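Local structure of La-related protein 7 homolog (Schizosaccharomyces pombe, 6TZN) at residues L32-V35 with F36-T40; W63-P66 with L67-E70; L22-K25 with S26-H29. The protein specifically binds telomerase RNA ter1 and promotes its assembly with the catalytic subunit trt1; this chain is its C-terminal xRRM. One frame throughout, in Å; residues are numbered along the deposited sequence.

Contact 1. Residues L32-V35 with F36-T40; sequences LSYV and FSRQT
R38 lays its guanidinium flat over the ring of Y34, one helical turn back, in a stacked cation-pi pair. The planes are only 13° apart, and R38 CZ sits 3.6 Å from the centroid of the Y34 ring. NH1 lies over the middle of the ring, while NH2 reaches toward the phenol end without bonding to Y34 OH. The same NH1 turns its N-H edge to the backbone, giving Y34 O a hydrogen bond of 3.1 Å at 164° that lies close to the guanidinium plane. Face and edge of one cation are thus both spent on one tyrosine. A second donor grips that carbonyl: S37 OG bonds to Y34 O at 2.9 Å, arriving from the face of the carbonyl plane opposite to NH1.

Behind this shell stands a torsion. The arginine chain folds back at chi2 (86°), which brings its charged end over the ring instead of out along the helix. The helix itself fixes the spacing through F36 N to L32 O, 2.8 Å, and S37 N to S33 O, 3.0 Å. V35 O receives only weak bonds from R38 N and Q39 N, and Q79 NE2 is a further donor to that oxygen. On the inner side V35 and F36 pack on A75 and T71 of helix 66-78. Y34 O is thus satisfied by two side-chain donors, and the positive charge of the arginine is held over an aromatic face of the same residue.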
ATOM      1  N   LEU A  32       1.926   6.186  -1.556  1.00 16.22           N
ATOM      2  CA  LEU A  32       1.533   5.280  -2.631  1.00 18.26           C
ATOM      3  C   LEU A  32       1.563   5.985  -3.981  1.00 20.00           C
ATOM      4  O   LEU A  32       2.065   5.432  -4.960  1.00 21.24           O
ATOM      5  CB  LEU A  32       0.139   4.727  -2.349  1.00 21.67           C
ATOM      6  CG  LEU A  32       0.023   3.749  -1.183  1.00 24.86           C
ATOM      7  CD1 LEU A  32      -1.433   3.410  -0.938  1.00 24.84           C
ATOM      8  CD2 LEU A  32       0.823   2.481  -1.442  1.00 25.99           C
ATOM      9  N   SER A  33       1.041   7.211  -4.054  1.00 20.81           N
ATOM     10  CA  SER A  33       1.045   7.947  -5.315  1.00 22.78           C
ATOM     11  C   SER A  33       2.464   8.248  -5.781  1.00 22.14           C
ATOM     12  O   SER A  33       2.772   8.135  -6.973  1.00 23.21           O
ATOM     13  CB  SER A  33       0.246   9.237  -5.162  1.00 27.62           C
ATOM     14  OG  SER A  33      -1.069   8.950  -4.725  1.00 33.33           O
ATOM     15  N   TYR A  34       3.336   8.638  -4.856  1.00 19.78           N
ATOM     16  CA  TYR A  34       4.720   8.946  -5.193  1.00 20.12           C
ATOM     17  C   TYR A  34       5.419   7.723  -5.775  1.00 18.09           C
ATOM     18  O   TYR A  34       6.070   7.802  -6.825  1.00 19.98           O
ATOM     19  CB  TYR A  34       5.430   9.440  -3.927  1.00 20.21           C
ATOM     20  CG  TYR A  34       6.849   9.894  -4.149  1.00 19.52           C
ATOM     21  CD1 TYR A  34       7.898   8.980  -4.172  1.00 18.96           C
ATOM     22  CD2 TYR A  34       7.139  11.236  -4.345  1.00 21.75           C
ATOM     23  CE1 TYR A  34       9.198   9.397  -4.393  1.00 20.09           C
ATOM     24  CE2 TYR A  34       8.435  11.663  -4.555  1.00 22.36           C
ATOM     25  CZ  TYR A  34       9.458  10.738  -4.582  1.00 20.09           C
ATOM     26  OH  TYR A  34      10.743  11.167  -4.788  1.00 22.49           O
ATOM     27  N   VAL A  35       5.281   6.580  -5.107  1.00 17.42           N
ATOM     28  CA  VAL A  35       5.923   5.350  -5.565  1.00 18.38           C
ATOM     29  C   VAL A  35       5.323   4.879  -6.888  1.00 19.58           C
ATOM     30  O   VAL A  35       6.053   4.516  -7.823  1.00 20.06           O
ATOM     31  CB  VAL A  35       5.821   4.288  -4.453  1.00 20.32           C
ATOM     32  CG1 VAL A  35       6.275   2.930  -4.937  1.00 23.84           C
ATOM     33  CG2 VAL A  35       6.635   4.716  -3.242  1.00 19.63           C
ATOM     34  N   PHE A  36       3.990   4.902  -6.988  1.00 21.20           N
ATOM     35  CA  PHE A  36       3.286   4.486  -8.198  1.00 25.31           C
ATOM     36  C   PHE A  36       3.785   5.256  -9.411  1.00 25.37           C
ATOM     37  O   PHE A  36       4.009   4.672 -10.478  1.00 28.13           O
ATOM     38  CB  PHE A  36       1.788   4.749  -7.985  1.00 25.23           C
ATOM     39  CG  PHE A  36       0.859   4.009  -8.922  1.00 24.21           C
ATOM     40  CD1 PHE A  36       0.663   4.457 -10.221  1.00 25.44           C
ATOM     41  CD2 PHE A  36       0.126   2.915  -8.482  1.00 28.09           C
ATOM     42  CE1 PHE A  36      -0.219   3.806 -11.074  1.00 26.65           C
ATOM     43  CE2 PHE A  36      -0.753   2.263  -9.323  1.00 25.74           C
ATOM     44  CZ  PHE A  36      -0.922   2.704 -10.625  1.00 28.05           C
ATOM     45  N   SER A  37       3.989   6.568  -9.264  1.00 27.19           N
ATOM     46  CA  SER A  37       4.393   7.387 -10.400  1.00 29.00           C
ATOM     47  C   SER A  37       5.792   7.048 -10.901  1.00 27.60           C
ATOM     48  O   SER A  37       6.084   7.279 -12.081  1.00 32.05           O
ATOM     49  CB  SER A  37       4.282   8.875 -10.063  1.00 36.60           C
ATOM     50  OG  SER A  37       5.293   9.280  -9.162  1.00 39.34           O
ATOM     51  N   ARG A  38       6.659   6.503 -10.043  1.00 24.66           N
ATOM     52  CA  ARG A  38       7.959   6.018 -10.499  1.00 25.20           C
ATOM     53  C   ARG A  38       7.867   4.675 -11.205  1.00 26.58           C
ATOM     54  O   ARG A  38       8.789   4.316 -11.940  1.00 32.96           O
ATOM     55  CB  ARG A  38       8.937   5.886  -9.327  1.00 25.66           C
ATOM     56  CG  ARG A  38       9.750   7.132  -9.035  1.00 26.41           C
ATOM     57  CD  ARG A  38       9.011   8.061  -8.119  1.00 29.96           C
ATOM     58  NE  ARG A  38       9.587   9.393  -8.157  1.00 25.84           N
ATOM     59  CZ  ARG A  38       8.905  10.498  -7.896  1.00 25.85           C
ATOM     60  NH1 ARG A  38       7.624  10.410  -7.553  1.00 24.76           N
ATOM     61  NH2 ARG A  38       9.507  11.680  -7.975  1.00 27.01           N
ATOM     62  N   GLN A  39       6.779   3.933 -11.008  1.00 24.86           N
ATOM     63  CA  GLN A  39       6.601   2.629 -11.632  1.00 26.70           C
ATOM     64  C   GLN A  39       5.987   2.741 -13.021  1.00 30.84           C
ATOM     65  O   GLN A  39       6.347   1.974 -13.924  1.00 34.07           O
ATOM     66  CB  GLN A  39       5.732   1.742 -10.733  1.00 26.40           C
ATOM     67  CG  GLN A  39       5.708   0.280 -11.121  1.00 32.98           C
ATOM     68  CD  GLN A  39       7.073  -0.373 -10.998  1.00 36.44           C
ATOM     69  OE1 GLN A  39       7.960   0.132 -10.298  1.00 36.23           O
ATOM     70  NE2 GLN A  39       7.246  -1.505 -11.662  1.00 42.02           N
ATOM     71  N   THR A  40       5.078   3.694 -13.215  1.00 32.21           N
ATOM     72  CA  THR A  40       4.462   3.891 -14.516  1.00 37.89           C
ATOM     73  C   THR A  40       3.899   5.302 -14.593  1.00 39.82           C
ATOM     74  O   THR A  40       3.465   5.873 -13.587  1.00 38.99           O
ATOM     75  CB  THR A  40       3.356   2.861 -14.780  1.00 39.75           C
ATOM     76  OG1 THR A  40       2.850   3.036 -16.109  1.00 42.78           O
ATOM     77  CG2 THR A  40       2.215   3.025 -13.787  1.00 40.65           C
TER

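Contact 2. Residues W63-P66 with L67-E70; sequences WKTP and LHAE
W63 spreads its indole over the backbone of the helix that follows it, one face overlapping A69 and the carbonyl of H68. W63 CD1 touches A69 CB at 3.6 Å, and A69 CA stands 3.9 Å from the centroid of the five-membered ring of W63, a CH-pi contact 23° off the ring normal. On the six-membered ring, W63 CE3 lies 3.6 Å from H68 CB. Next to CD1, NE1 donates to T14 OG1 on strand 13-17, while the tryptophan also touches C45 and P47.

T65 holds the N-cap position and makes the polar half of the contact. Its OG1, set between its own backbone N and carbonyl carbon (chi1 73°), meets H68 ND1 at 2.7 Å. The hydroxyl lies at the edge of the imidazole, near its plane, and either atom could donate. This short bond probably restrains the rotation of the histidine ring about CB-CG, and the methylene of K64 at CB adds a looser touch at 4.0 Å from H68 ND1. Backbone bonds then start the helix: A69 N to T65 O at 3.3 Å, in the carbonyl plane, and E70 N to P66 O at 2.9 Å.

P66, having no N-H to offer, suits the first turn, where no carbonyl precedes it to accept one. T65 as N-cap, followed by P66, starts helix 66-78 just after strand 58-63, the β3-α2 junction of the RRM fold on which this xRRM is built.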
ATOM      1  N   TRP A  63      -7.742  -0.825  -4.445  1.00 16.49           N
ATOM      2  CA  TRP A  63      -7.418  -0.077  -5.647  1.00 16.56           C
ATOM      3  C   TRP A  63      -8.634   0.009  -6.556  1.00 16.04           C
ATOM      4  O   TRP A  63      -9.573  -0.785  -6.458  1.00 17.24           O
ATOM      5  CB  TRP A  63      -6.254  -0.748  -6.374  1.00 17.46           C
ATOM      6  CG  TRP A  63      -4.989  -0.626  -5.592  1.00 16.12           C
ATOM      7  CD1 TRP A  63      -4.474  -1.534  -4.702  1.00 17.17           C
ATOM      8  CD2 TRP A  63      -4.088   0.484  -5.601  1.00 16.68           C
ATOM      9  NE1 TRP A  63      -3.295  -1.059  -4.173  1.00 17.70           N
ATOM     10  CE2 TRP A  63      -3.042   0.184  -4.698  1.00 16.97           C
ATOM     11  CE3 TRP A  63      -4.063   1.705  -6.283  1.00 19.17           C
ATOM     12  CZ2 TRP A  63      -1.981   1.059  -4.469  1.00 17.08           C
ATOM     13  CZ3 TRP A  63      -3.012   2.574  -6.056  1.00 21.45           C
ATOM     14  CH2 TRP A  63      -1.983   2.247  -5.154  1.00 19.38           C
ATOM     15  N   LYS A  64      -8.612   0.993  -7.458  1.00 18.01           N
ATOM     16  CA  LYS A  64      -9.739   1.158  -8.371  1.00 18.68           C
ATOM     17  C   LYS A  64      -9.903  -0.057  -9.279  1.00 19.21           C
ATOM     18  O   LYS A  64     -11.032  -0.498  -9.530  1.00 21.54           O
ATOM     19  CB  LYS A  64      -9.601   2.445  -9.186  1.00 21.06           C
ATOM     20  CG  LYS A  64     -10.856   2.806  -9.967  1.00 24.51           C
ATOM     21  CD  LYS A  64     -10.672   4.085 -10.764  1.00 27.44           C
ATOM     22  CE  LYS A  64     -11.953   4.465 -11.489  1.00 33.88           C
ATOM     23  NZ  LYS A  64     -11.803   5.729 -12.258  1.00 39.50           N
ATOM     24  N   THR A  65      -8.801  -0.597  -9.793  1.00 19.58           N
ATOM     25  CA  THR A  65      -8.822  -1.702 -10.745  1.00 19.52           C
ATOM     26  C   THR A  65      -7.701  -2.675 -10.424  1.00 20.36           C
ATOM     27  O   THR A  65      -6.715  -2.306  -9.778  1.00 19.06           O
ATOM     28  CB  THR A  65      -8.642  -1.229 -12.198  1.00 21.54           C
ATOM     29  OG1 THR A  65      -7.280  -0.824 -12.405  1.00 22.41           O
ATOM     30  CG2 THR A  65      -9.599  -0.089 -12.547  1.00 24.28           C
ATOM     31  N   PRO A  66      -7.799  -3.924 -10.906  1.00 20.63           N
ATOM     32  CA  PRO A  66      -6.696  -4.877 -10.684  1.00 20.43           C
ATOM     33  C   PRO A  66      -5.368  -4.416 -11.259  1.00 19.59           C
ATOM     34  O   PRO A  66      -4.312  -4.718 -10.687  1.00 20.90           O
ATOM     35  CB  PRO A  66      -7.197  -6.160 -11.364  1.00 21.75           C
ATOM     36  CG  PRO A  66      -8.676  -6.051 -11.296  1.00 22.15           C
ATOM     37  CD  PRO A  66      -8.972  -4.587 -11.512  1.00 22.26           C
ATOM     38  N   LEU A  67      -5.389  -3.674 -12.367  1.00 20.91           N
ATOM     39  CA  LEU A  67      -4.143  -3.163 -12.928  1.00 22.30           C
ATOM     40  C   LEU A  67      -3.432  -2.230 -11.955  1.00 20.89           C
ATOM     41  O   LEU A  67      -2.204  -2.274 -11.835  1.00 21.01           O
ATOM     42  CB  LEU A  67      -4.409  -2.461 -14.259  1.00 25.02           C
ATOM     43  CG  LEU A  67      -3.151  -1.917 -14.936  1.00 30.75           C
ATOM     44  CD1 LEU A  67      -2.144  -3.037 -15.189  1.00 32.45           C
ATOM     45  CD2 LEU A  67      -3.501  -1.191 -16.226  1.00 33.24           C
ATOM     46  N   HIS A  68      -4.189  -1.384 -11.246  1.00 20.59           N
ATOM     47  CA  HIS A  68      -3.588  -0.520 -10.230  1.00 18.87           C
ATOM     48  C   HIS A  68      -2.937  -1.346  -9.128  1.00 17.55           C
ATOM     49  O   HIS A  68      -1.815  -1.053  -8.696  1.00 18.42           O
ATOM     50  CB  HIS A  68      -4.648   0.395  -9.617  1.00 19.70           C
ATOM     51  CG  HIS A  68      -5.133   1.480 -10.529  1.00 23.86           C
ATOM     52  ND1 HIS A  68      -6.304   1.380 -11.249  1.00 27.42           N
ATOM     53  CD2 HIS A  68      -4.620   2.700 -10.813  1.00 26.39           C
ATOM     54  CE1 HIS A  68      -6.483   2.484 -11.950  1.00 26.79           C
ATOM     55  NE2 HIS A  68      -5.477   3.303 -11.701  1.00 27.71           N
ATOM     56  N   ALA A  69      -3.636  -2.382  -8.652  1.00 17.57           N
ATOM     57  CA  ALA A  69      -3.083  -3.217  -7.590  1.00 17.60           C
ATOM     58  C   ALA A  69      -1.803  -3.906  -8.044  1.00 17.87           C
ATOM     59  O   ALA A  69      -0.825  -3.972  -7.291  1.00 18.01           O
ATOM     60  CB  ALA A  69      -4.113  -4.243  -7.118  1.00 17.23           C
ATOM     61  N   GLU A  70      -1.788  -4.417  -9.278  1.00 19.60           N
ATOM     62  CA  GLU A  70      -0.583  -5.059  -9.799  1.00 21.27           C
ATOM     63  C   GLU A  70       0.569  -4.068  -9.908  1.00 19.95           C
ATOM     64  O   GLU A  70       1.722  -4.409  -9.612  1.00 20.48           O
ATOM     65  CB  GLU A  70      -0.884  -5.664 -11.170  1.00 25.45           C
ATOM     66  CG  GLU A  70       0.227  -6.550 -11.718  1.00 33.59           C
ATOM     67  CD  GLU A  70      -0.130  -7.166 -13.054  1.00 48.91           C
ATOM     68  OE1 GLU A  70      -0.680  -6.446 -13.916  1.00 52.22           O
ATOM     69  OE2 GLU A  70       0.139  -8.371 -13.244  1.00 57.52           O
TER

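Contact 3. Residues L22-K25 with S26-H29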
ATOM      1  N   LEU A  22       3.223   5.544  13.320  1.00 16.35           N
ATOM      2  CA  LEU A  22       2.516   6.764  13.675  1.00 17.23           C
ATOM      3  C   LEU A  22       2.097   7.577  12.453  1.00 17.08           C
ATOM      4  O   LEU A  22       1.775   8.762  12.575  1.00 17.03           O
ATOM      5  CB  LEU A  22       3.302   7.567  14.712  1.00 19.79           C
ATOM      6  CG  LEU A  22       3.398   6.823  16.062  1.00 22.84           C
ATOM      7  CD1 LEU A  22       4.506   7.381  16.931  1.00 24.83           C
ATOM      8  CD2 LEU A  22       2.064   6.830  16.814  1.00 25.95           C
ATOM      9  N   THR A  23       2.059   6.943  11.277  1.00 16.49           N
ATOM     10  CA  THR A  23       1.631   7.601  10.053  1.00 16.30           C
ATOM     11  C   THR A  23       0.105   7.736  10.026  1.00 16.21           C
ATOM     12  O   THR A  23      -0.588   7.442  11.008  1.00 17.77           O
ATOM     13  CB  THR A  23       2.213   6.877   8.837  1.00 15.67           C
ATOM     14  OG1 THR A  23       2.175   7.750   7.703  1.00 15.72           O
ATOM     15  CG2 THR A  23       1.444   5.586   8.515  1.00 16.91           C
ATOM     16  N   ASN A  24      -0.424   8.229   8.906  1.00 16.61           N
ATOM     17  CA  ASN A  24      -1.860   8.420   8.747  1.00 17.64           C
ATOM     18  C   ASN A  24      -2.259   8.160   7.297  1.00 16.87           C
ATOM     19  O   ASN A  24      -1.413   7.975   6.421  1.00 16.81           O
ATOM     20  CB  ASN A  24      -2.328   9.791   9.265  1.00 19.51           C
ATOM     21  CG  ASN A  24      -1.736  10.964   8.499  1.00 20.63           C
ATOM     22  OD1 ASN A  24      -1.128  10.800   7.444  1.00 22.01           O
ATOM     23  ND2 ASN A  24      -1.941  12.168   9.022  1.00 26.46           N
ATOM     24  N   LYS A  25      -3.572   8.144   7.054  1.00 18.16           N
ATOM     25  CA  LYS A  25      -4.073   7.797   5.727  1.00 17.98           C
ATOM     26  C   LYS A  25      -3.606   8.788   4.668  1.00 17.57           C
ATOM     27  O   LYS A  25      -3.311   8.395   3.535  1.00 19.19           O
ATOM     28  CB  LYS A  25      -5.598   7.708   5.739  1.00 20.47           C
ATOM     29  CG  LYS A  25      -6.142   6.432   6.350  1.00 24.11           C
ATOM     30  CD  LYS A  25      -7.662   6.381   6.284  1.00 27.26           C
ATOM     31  CE  LYS A  25      -8.198   5.267   7.160  1.00 30.47           C
ATOM     32  NZ  LYS A  25      -9.522   4.776   6.705  1.00 38.05           N
ATOM     33  N   SER A  26      -3.549  10.077   5.004  1.00 18.87           N
ATOM     34  CA  SER A  26      -3.106  11.072   4.032  1.00 18.86           C
ATOM     35  C   SER A  26      -1.670  10.810   3.590  1.00 17.22           C
ATOM     36  O   SER A  26      -1.355  10.865   2.391  1.00 18.15           O
ATOM     37  CB  SER A  26      -3.226  12.473   4.624  1.00 23.17           C
ATOM     38  OG  SER A  26      -2.705  13.437   3.730  1.00 28.26           O
ATOM     39  N   THR A  27      -0.785  10.513   4.545  1.00 16.71           N
ATOM     40  CA  THR A  27       0.598  10.215   4.197  1.00 16.54           C
ATOM     41  C   THR A  27       0.690   8.933   3.389  1.00 16.28           C
ATOM     42  O   THR A  27       1.437   8.871   2.409  1.00 16.39           O
ATOM     43  CB  THR A  27       1.467  10.126   5.454  1.00 16.40           C
ATOM     44  OG1 THR A  27       1.352  11.344   6.196  1.00 19.08           O
ATOM     45  CG2 THR A  27       2.935   9.898   5.091  1.00 18.15           C
ATOM     46  N   ILE A  28      -0.066   7.900   3.776  1.00 15.32           N
ATOM     47  CA  ILE A  28      -0.058   6.658   3.005  1.00 15.23           C
ATOM     48  C   ILE A  28      -0.497   6.920   1.571  1.00 15.61           C
ATOM     49  O   ILE A  28       0.123   6.435   0.618  1.00 16.57           O
ATOM     50  CB  ILE A  28      -0.922   5.575   3.681  1.00 15.32           C
ATOM     51  CG1 ILE A  28      -0.371   5.220   5.063  1.00 16.48           C
ATOM     52  CG2 ILE A  28      -1.031   4.346   2.784  1.00 16.45           C
ATOM     53  CD1 ILE A  28      -1.385   4.474   5.932  1.00 18.05           C
ATOM     54  N   HIS A  29      -1.553   7.710   1.393  1.00 16.72           N
ATOM     55  CA  HIS A  29      -2.017   8.034   0.047  1.00 17.75           C
ATOM     56  C   HIS A  29      -0.919   8.719  -0.760  1.00 17.78           C
ATOM     57  O   HIS A  29      -0.646   8.348  -1.908  1.00 18.60           O
ATOM     58  CB  HIS A  29      -3.264   8.918   0.125  1.00 19.99           C
ATOM     59  CG  HIS A  29      -3.897   9.183  -1.205  1.00 23.99           C
ATOM     60  ND1 HIS A  29      -5.109   8.639  -1.569  1.00 29.75           N
ATOM     61  CD2 HIS A  29      -3.490   9.935  -2.254  1.00 29.52           C
ATOM     62  CE1 HIS A  29      -5.424   9.047  -2.786  1.00 29.88           C
ATOM     63  NE2 HIS A  29      -4.455   9.829  -3.226  1.00 29.53           N
TER
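With chi1 at 64°, N24 holds CG between its backbone N and carbonyl carbon, and a small chi2 of 11° turns OD1 back over the start of helix 25-39. T27 answers with OG1 anti to its own carbonyl carbon, so that hydroxyl and amide of one residue converge on one oxygen. T27 N donates to N24 OD1 at 2.9 Å, the N-cap bond, and T27 OG1 donates to the same N24 OD1 at 2.8 Å; the two come from opposite faces of the carbonyl plane. T23 OG1 also packs 3.3 Å from T27 CB, its own polar needs met by H86 O and Q83 NE2, and the T23 and I28 side chains cross at about a right angle, T23 CG2 lying 3.9 Å from I28 CG1. Backbone bonding begins with I28 N to N24 O at 3.0 Å, nearly straight at 167°. With an alanine here in place of T27, N24 OD1 is likely to be left with the amide donor alone, its carboxamide freer to turn, and a gap is likely where the T27 methyl met T23 OG1. The doubly gripped oxygen satisfies an N-H that has no preceding helical carbonyl, and its partial negative charge would probably suit the positive end of the helix dipole.

Followed from the N terminus, the chain leaves strand 13-17 and meets contact 3, where the loop closes into the start of helix 25-39. Contact 1 ends that same helix, its centre about 16 Å from that of contact 3; the two share helix 25-39, and S33 OG of contact 1 bonds to H29 O of contact 3. After strands 47-51 and 58-63, contact 2 opens helix 66-78. The three are local and in series, so none nests within or crosses another. Contacts 1 and 2 nevertheless touch: F36 CE2 lies 3.5 Å from H68 O, and F36 CD2 and L32 CD1 pack against W63. The two helices are thereby joined with each other and, through W63, with the sheet of the RRM.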